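Local coordinates for DNA polymerase III, beta subunit (Eubacterium rectale, PDB 3T0P) that probably encircles DNA as a ring-shaped head-to-tail homodimer and tethers DNA polymerases to it, giving them processivity, at the interface of chains A and B. Sequence-based numbering; all coordinates share one arbitrary frame. Chains: chain A/B, DNA polymerase III, beta subunit.

Contact 1: the interface of chains A and B. Residues chain A 270, 273-274, 303; chain B 78, 104, 106.
With its CG anti to the carbonyl carbon (chi1 -78°), B:Phe106 swings its ring out of strand 104-109 into chain A, and A:Met303, a selenomethionine whose CG lies anti to the backbone N (chi1 -169°), runs extended across that ring. The A:Met303 CG methylene sits over one face, offset toward the rim, 3.8 Å from the centroid of the B:Phe106 ring, a CH-pi contact. Farther along the same chain the methyl CE stands 3.7 Å from B:Phe106 CE2 and 4.0 Å from B:Ala104 CB. The opposite face of the ring is backed from within chain B by CG1 of B:Ile78, centred above it, which leaves the aromatic plane sandwiched between its own helix 72-81 and the partner's strand. At the ring edge the backbone O of A:Arg270 lies in plane, 3.8 Å from B:Phe106 CZ, while A:Arg270 CB packs 3.9 Å from that same ring carbon; its guanidinium stands almost perpendicular to the ring. A:Leu273 meets B:Ile78 at about a right angle, CD1 lying 3.7 Å from CG1, and A:Leu274 adds CD1 4.1 Å from B:Phe106 CE1. Gripped at both faces and the rim, the phenyl ring forms an apolar plug that joins the two subunits at this one of the two junctions of the ring-shaped dimer.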
# COMPACT_ATOMS: atom_id res chain seq x y z
N ARG A 270 19.44 4.43 9.81
CA ARG A 270 19.19 4.62 11.26
C ARG A 270 19.21 6.11 11.60
O ARG A 270 18.33 6.58 12.29
CB ARG A 270 20.26 3.91 12.12
CG ARG A 270 19.92 2.49 12.43
CD ARG A 270 20.84 1.89 13.46
NE ARG A 270 22.12 1.44 12.90
CZ ARG A 270 22.29 0.30 12.23
NH1 ARG A 270 21.27 -0.52 12.02
NH2 ARG A 270 23.49 -0.02 11.77
N LEU A 273 16.04 8.54 11.04
CA LEU A 273 14.89 8.58 11.93
C LEU A 273 14.95 9.86 12.84
O LEU A 273 13.92 10.30 13.34
CB LEU A 273 14.76 7.28 12.76
CG LEU A 273 15.73 7.03 13.95
CD1 LEU A 273 15.24 7.69 15.23
CD2 LEU A 273 15.92 5.54 14.18
N LEU A 274 16.14 10.43 13.05
CA LEU A 274 16.28 11.62 13.90
C LEU A 274 15.94 12.94 13.16
O LEU A 274 15.79 13.96 13.82
CB LEU A 274 17.68 11.69 14.50
CG LEU A 274 18.00 10.62 15.54
CD1 LEU A 274 19.44 10.65 15.90
CD2 LEU A 274 17.16 10.80 16.81
N MSE A 303 22.78 10.47 17.44
CA MSE A 303 23.23 9.13 17.14
C MSE A 303 24.73 9.14 16.94
O MSE A 303 25.27 10.06 16.34
CB MSE A 303 22.55 8.60 15.88
CG MSE A 303 22.80 7.12 15.68
SE MSE A 303 22.67 6.49 13.85
CE MSE A 303 22.86 4.75 14.37
N ILE B 78 13.55 3.40 16.29
CA ILE B 78 14.90 3.06 16.74
C ILE B 78 15.04 1.54 16.78
O ILE B 78 15.93 1.01 16.13
CB ILE B 78 15.28 3.72 18.09
CG1 ILE B 78 15.46 5.24 17.94
CG2 ILE B 78 16.55 3.08 18.70
CD1 ILE B 78 15.73 6.02 19.23
N ALA B 104 26.35 0.90 17.54
CA ALA B 104 25.44 2.01 17.35
C ALA B 104 24.86 2.47 18.68
O ALA B 104 24.61 1.65 19.58
CB ALA B 104 24.34 1.62 16.39
N PHE B 106 22.08 5.62 20.41
CA PHE B 106 21.11 6.70 20.28
C PHE B 106 20.95 7.41 21.60
O PHE B 106 20.78 6.74 22.62
CB PHE B 106 19.73 6.18 19.83
CG PHE B 106 19.63 5.88 18.37
CD1 PHE B 106 19.30 6.87 17.46
CD2 PHE B 106 19.92 4.60 17.89
CE1 PHE B 106 19.23 6.59 16.10
CE2 PHE B 106 19.86 4.32 16.53
CZ PHE B 106 19.49 5.31 15.65

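Contact 2: the interface of chains A and B. Residues chain A 77-78, 81, 106; chain B 270, 273-274, 303.
A head-to-tail subunit junction, this interface presents the N-terminal domain of chain A to the C-terminal domain of chain B and closes the dimeric ring at the second of its two symmetric joints. B:Leu273 wedges against helix 72-81 of chain A: its CG sits between the backbone N and the carbonyl carbon (chi1 74°), an arrangement in which CD1 reaches A:Ile78 CG1 at 3.7 Å and CD2 faces the backbone O of A:Glu77. The aliphatic CG of A:Glu77, whose modelled side chain is incomplete, packs 3.7 Å from B:Leu273 CB. B:Arg270, bent at chi3 (-82°), folds its guanidinium back toward the end of that helix, and NH1 donates to the backbone O of A:Lys81 at 2.9 Å. The bond is nearly straight, 164° at the hydrogen, and lies in both the carbonyl and guanidinium planes, evidence of a well-directed contact. Alongside it, A:Lys81 CB touches B:Arg270 CG at 3.8 Å. The A:Phe106 ring receives CG of selenomethionine B:Met303 over one face, 3.8 Å from its centroid. In the fold, the site lies where the C-terminal turns of helices 72-81 of A and 261-272 of B come together along the inner wall, with edge strands 104-109 and 302-308 behind them.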
# COMPACT_ATOMS: atom_id res chain seq x y z
N GLU A 77 -11.47 0.29 -15.61
CA GLU A 77 -12.22 -0.21 -14.44
C GLU A 77 -13.28 -1.21 -14.91
O GLU A 77 -13.45 -2.25 -14.26
CB GLU A 77 -12.83 0.94 -13.64
CG GLU A 77 -13.05 0.60 -12.18
N ILE A 78 -13.91 -0.96 -16.09
CA ILE A 78 -14.91 -1.88 -16.63
C ILE A 78 -14.24 -3.21 -16.94
O ILE A 78 -14.68 -4.23 -16.41
CB ILE A 78 -15.65 -1.31 -17.87
CG1 ILE A 78 -16.59 -0.14 -17.46
CG2 ILE A 78 -16.43 -2.41 -18.64
CD1 ILE A 78 -17.29 0.58 -18.64
N LYS A 81 -13.13 -5.35 -13.95
CA LYS A 81 -14.24 -5.90 -13.17
C LYS A 81 -15.17 -6.83 -13.96
O LYS A 81 -16.03 -7.46 -13.35
CB LYS A 81 -15.04 -4.76 -12.50
CG LYS A 81 -14.21 -4.08 -11.42
CD LYS A 81 -15.06 -3.20 -10.54
CE LYS A 81 -14.28 -2.69 -9.35
NZ LYS A 81 -14.91 -1.47 -8.78
N PHE A 106 -22.53 -2.93 -20.13
CA PHE A 106 -22.27 -1.54 -19.77
C PHE A 106 -22.59 -0.63 -20.94
O PHE A 106 -22.17 -0.93 -22.06
CB PHE A 106 -20.81 -1.31 -19.36
CG PHE A 106 -20.48 -1.77 -17.98
CD1 PHE A 106 -20.65 -0.91 -16.89
CD2 PHE A 106 -20.03 -3.07 -17.75
CE1 PHE A 106 -20.37 -1.35 -15.61
CE2 PHE A 106 -19.75 -3.50 -16.46
CZ PHE A 106 -19.90 -2.62 -15.40
N ARG B 270 -19.07 -4.61 -9.70
CA ARG B 270 -19.02 -4.04 -11.06
C ARG B 270 -19.83 -2.75 -11.14
O ARG B 270 -19.36 -1.76 -11.66
CB ARG B 270 -19.61 -5.01 -12.10
CG ARG B 270 -18.62 -5.97 -12.65
CD ARG B 270 -19.17 -6.74 -13.85
NE ARG B 270 -19.99 -7.87 -13.45
CZ ARG B 270 -19.53 -9.05 -13.04
NH1 ARG B 270 -18.22 -9.25 -12.92
NH2 ARG B 270 -20.37 -10.02 -12.71
N LEU B 273 -18.39 0.83 -9.95
CA LEU B 273 -17.47 1.62 -10.77
C LEU B 273 -18.21 2.82 -11.41
O LEU B 273 -17.58 3.82 -11.71
CB LEU B 273 -16.72 0.78 -11.83
CG LEU B 273 -17.47 0.27 -13.08
CD1 LEU B 273 -17.48 1.30 -14.19
CD2 LEU B 273 -16.86 -1.02 -13.58
N LEU B 274 -19.54 2.72 -11.59
CA LEU B 274 -20.30 3.81 -12.21
C LEU B 274 -20.67 4.93 -11.22
O LEU B 274 -21.06 6.02 -11.64
CB LEU B 274 -21.56 3.26 -12.86
CG LEU B 274 -21.33 2.42 -14.10
CD1 LEU B 274 -22.60 1.78 -14.55
CD2 LEU B 274 -20.75 3.24 -15.25
N MSE B 303 -25.40 0.20 -16.33
CA MSE B 303 -25.09 -1.20 -16.29
C MSE B 303 -26.38 -2.00 -16.14
O MSE B 303 -27.26 -1.62 -15.39
CB MSE B 303 -24.12 -1.54 -15.16
CG MSE B 303 -23.60 -2.98 -15.22
SE MSE B 303 -23.11 -3.74 -13.45
CE MSE B 303 -24.99 -3.80 -12.66

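Contact 3: the interface of chains A and B. Residues chain A 303-306; chain B 103-105.
Strand 301-308 of chain A pairs antiparallel with the start of strand 104-109 of chain B and the B:Lys103 residue just before it, carrying a beta-sheet across the subunit boundary. A:Asn304 and B:Lys105 exchange backbone bonds: A:Asn304 N donates to B:Lys105 O at 2.9 Å with 166° at the hydrogen, and B:Lys105 N returns to A:Asn304 O at 2.9 Å, more bent at 132°. Farther along, A:Asp306 N donates to B:Lys103 O at 3.2 Å, tilted from the carbonyl plane. Between these links the A:Glu305 side chain, extended with CG anti to the backbone N (chi1 -171°), lies across the methyl of B:Ala104. Its carboxylate carbon CD is 3.7 Å from B:Ala104 CB, a packing contact rather than a polar one. A glycine in place of A:Glu305 would probably leave the B:Ala104 methyl without this cover and open a gap beside the paired strands. B:Lys103 runs its aliphatic chain past A:Asp306, with CD 4.1 Å from the aspartate CB. The B:Lys105 chain, bent at chi3 and chi4, curls its terminal amine NZ to 3.7 Å from A:Asn304 CB. Water 1 bridges the chains, 3.1 Å from the amide ND2 of A:Asn304 and 3.2 Å from the backbone O of B:Lys103.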
# COMPACT_ATOMS: atom_id res chain seq x y z
N MSE A 303 22.78 10.47 17.44
CA MSE A 303 23.23 9.13 17.14
C MSE A 303 24.73 9.14 16.94
O MSE A 303 25.27 10.06 16.34
CB MSE A 303 22.55 8.60 15.88
CG MSE A 303 22.80 7.12 15.68
SE MSE A 303 22.67 6.49 13.85
CE MSE A 303 22.86 4.75 14.37
N ASN A 304 25.39 8.10 17.41
CA ASN A 304 26.80 7.87 17.17
C ASN A 304 26.99 6.41 16.74
O ASN A 304 26.47 5.51 17.41
CB ASN A 304 27.63 8.21 18.40
CG ASN A 304 29.11 8.23 18.09
OD1 ASN A 304 29.63 9.22 17.59
ND2 ASN A 304 29.79 7.11 18.29
N GLU A 305 27.67 6.17 15.61
CA GLU A 305 27.90 4.81 15.13
C GLU A 305 29.30 4.65 14.57
O GLU A 305 29.75 5.53 13.85
CB GLU A 305 26.86 4.39 14.07
CG GLU A 305 26.95 2.90 13.73
CD GLU A 305 25.78 2.22 13.04
OE1 GLU A 305 24.67 2.81 13.03
OE2 GLU A 305 25.96 1.11 12.51
N ASP A 306 29.95 3.51 14.84
CA ASP A 306 31.27 3.17 14.32
C ASP A 306 31.15 2.00 13.35
O ASP A 306 30.49 1.02 13.66
CB ASP A 306 32.26 2.83 15.46
CG ASP A 306 32.59 3.96 16.40
OD1 ASP A 306 33.02 5.03 15.92
OD2 ASP A 306 32.44 3.77 17.63
N LYS B 103 27.68 -1.51 17.60
CA LYS B 103 28.51 -0.30 17.64
C LYS B 103 27.68 0.99 17.43
O LYS B 103 28.25 2.05 17.15
CB LYS B 103 29.63 -0.38 16.59
CG LYS B 103 30.70 -1.42 16.87
CD LYS B 103 31.89 -1.20 15.95
CE LYS B 103 32.66 -2.46 15.66
NZ LYS B 103 32.68 -2.76 14.20
N ALA B 104 26.35 0.90 17.54
CA ALA B 104 25.44 2.01 17.35
C ALA B 104 24.86 2.47 18.68
O ALA B 104 24.61 1.65 19.58
CB ALA B 104 24.34 1.62 16.39
N LYS B 105 24.63 3.77 18.80
CA LYS B 105 24.17 4.39 20.03
C LYS B 105 23.24 5.57 19.73
O LYS B 105 23.56 6.40 18.89
CB LYS B 105 25.44 4.86 20.79
CG LYS B 105 25.25 5.27 22.22
CD LYS B 105 26.61 5.59 22.84
CE LYS B 105 26.81 7.05 23.21
NZ LYS B 105 27.06 7.91 22.01
O HOH W 1 29.36 4.19 19.26

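Contacts 1 and 3 belong to one junction: the centres of their C-alpha atoms are about 8 Å apart, and they share A:Met303 and B:Ala104. The paired strands of contact 3 thus continue into the apolar core of contact 1, where the A:Met303 to B:Phe106 bridge extends the same antiparallel ladder. Contact 2 is built from the same elements as contact 1 with the chains exchanged, at the other junction, its centre about 49 Å from contact 1 and about 55 Å from contact 3. Two such separated joints, each uniting an N-terminal with a C-terminal domain, are what a closed two-subunit ring requires.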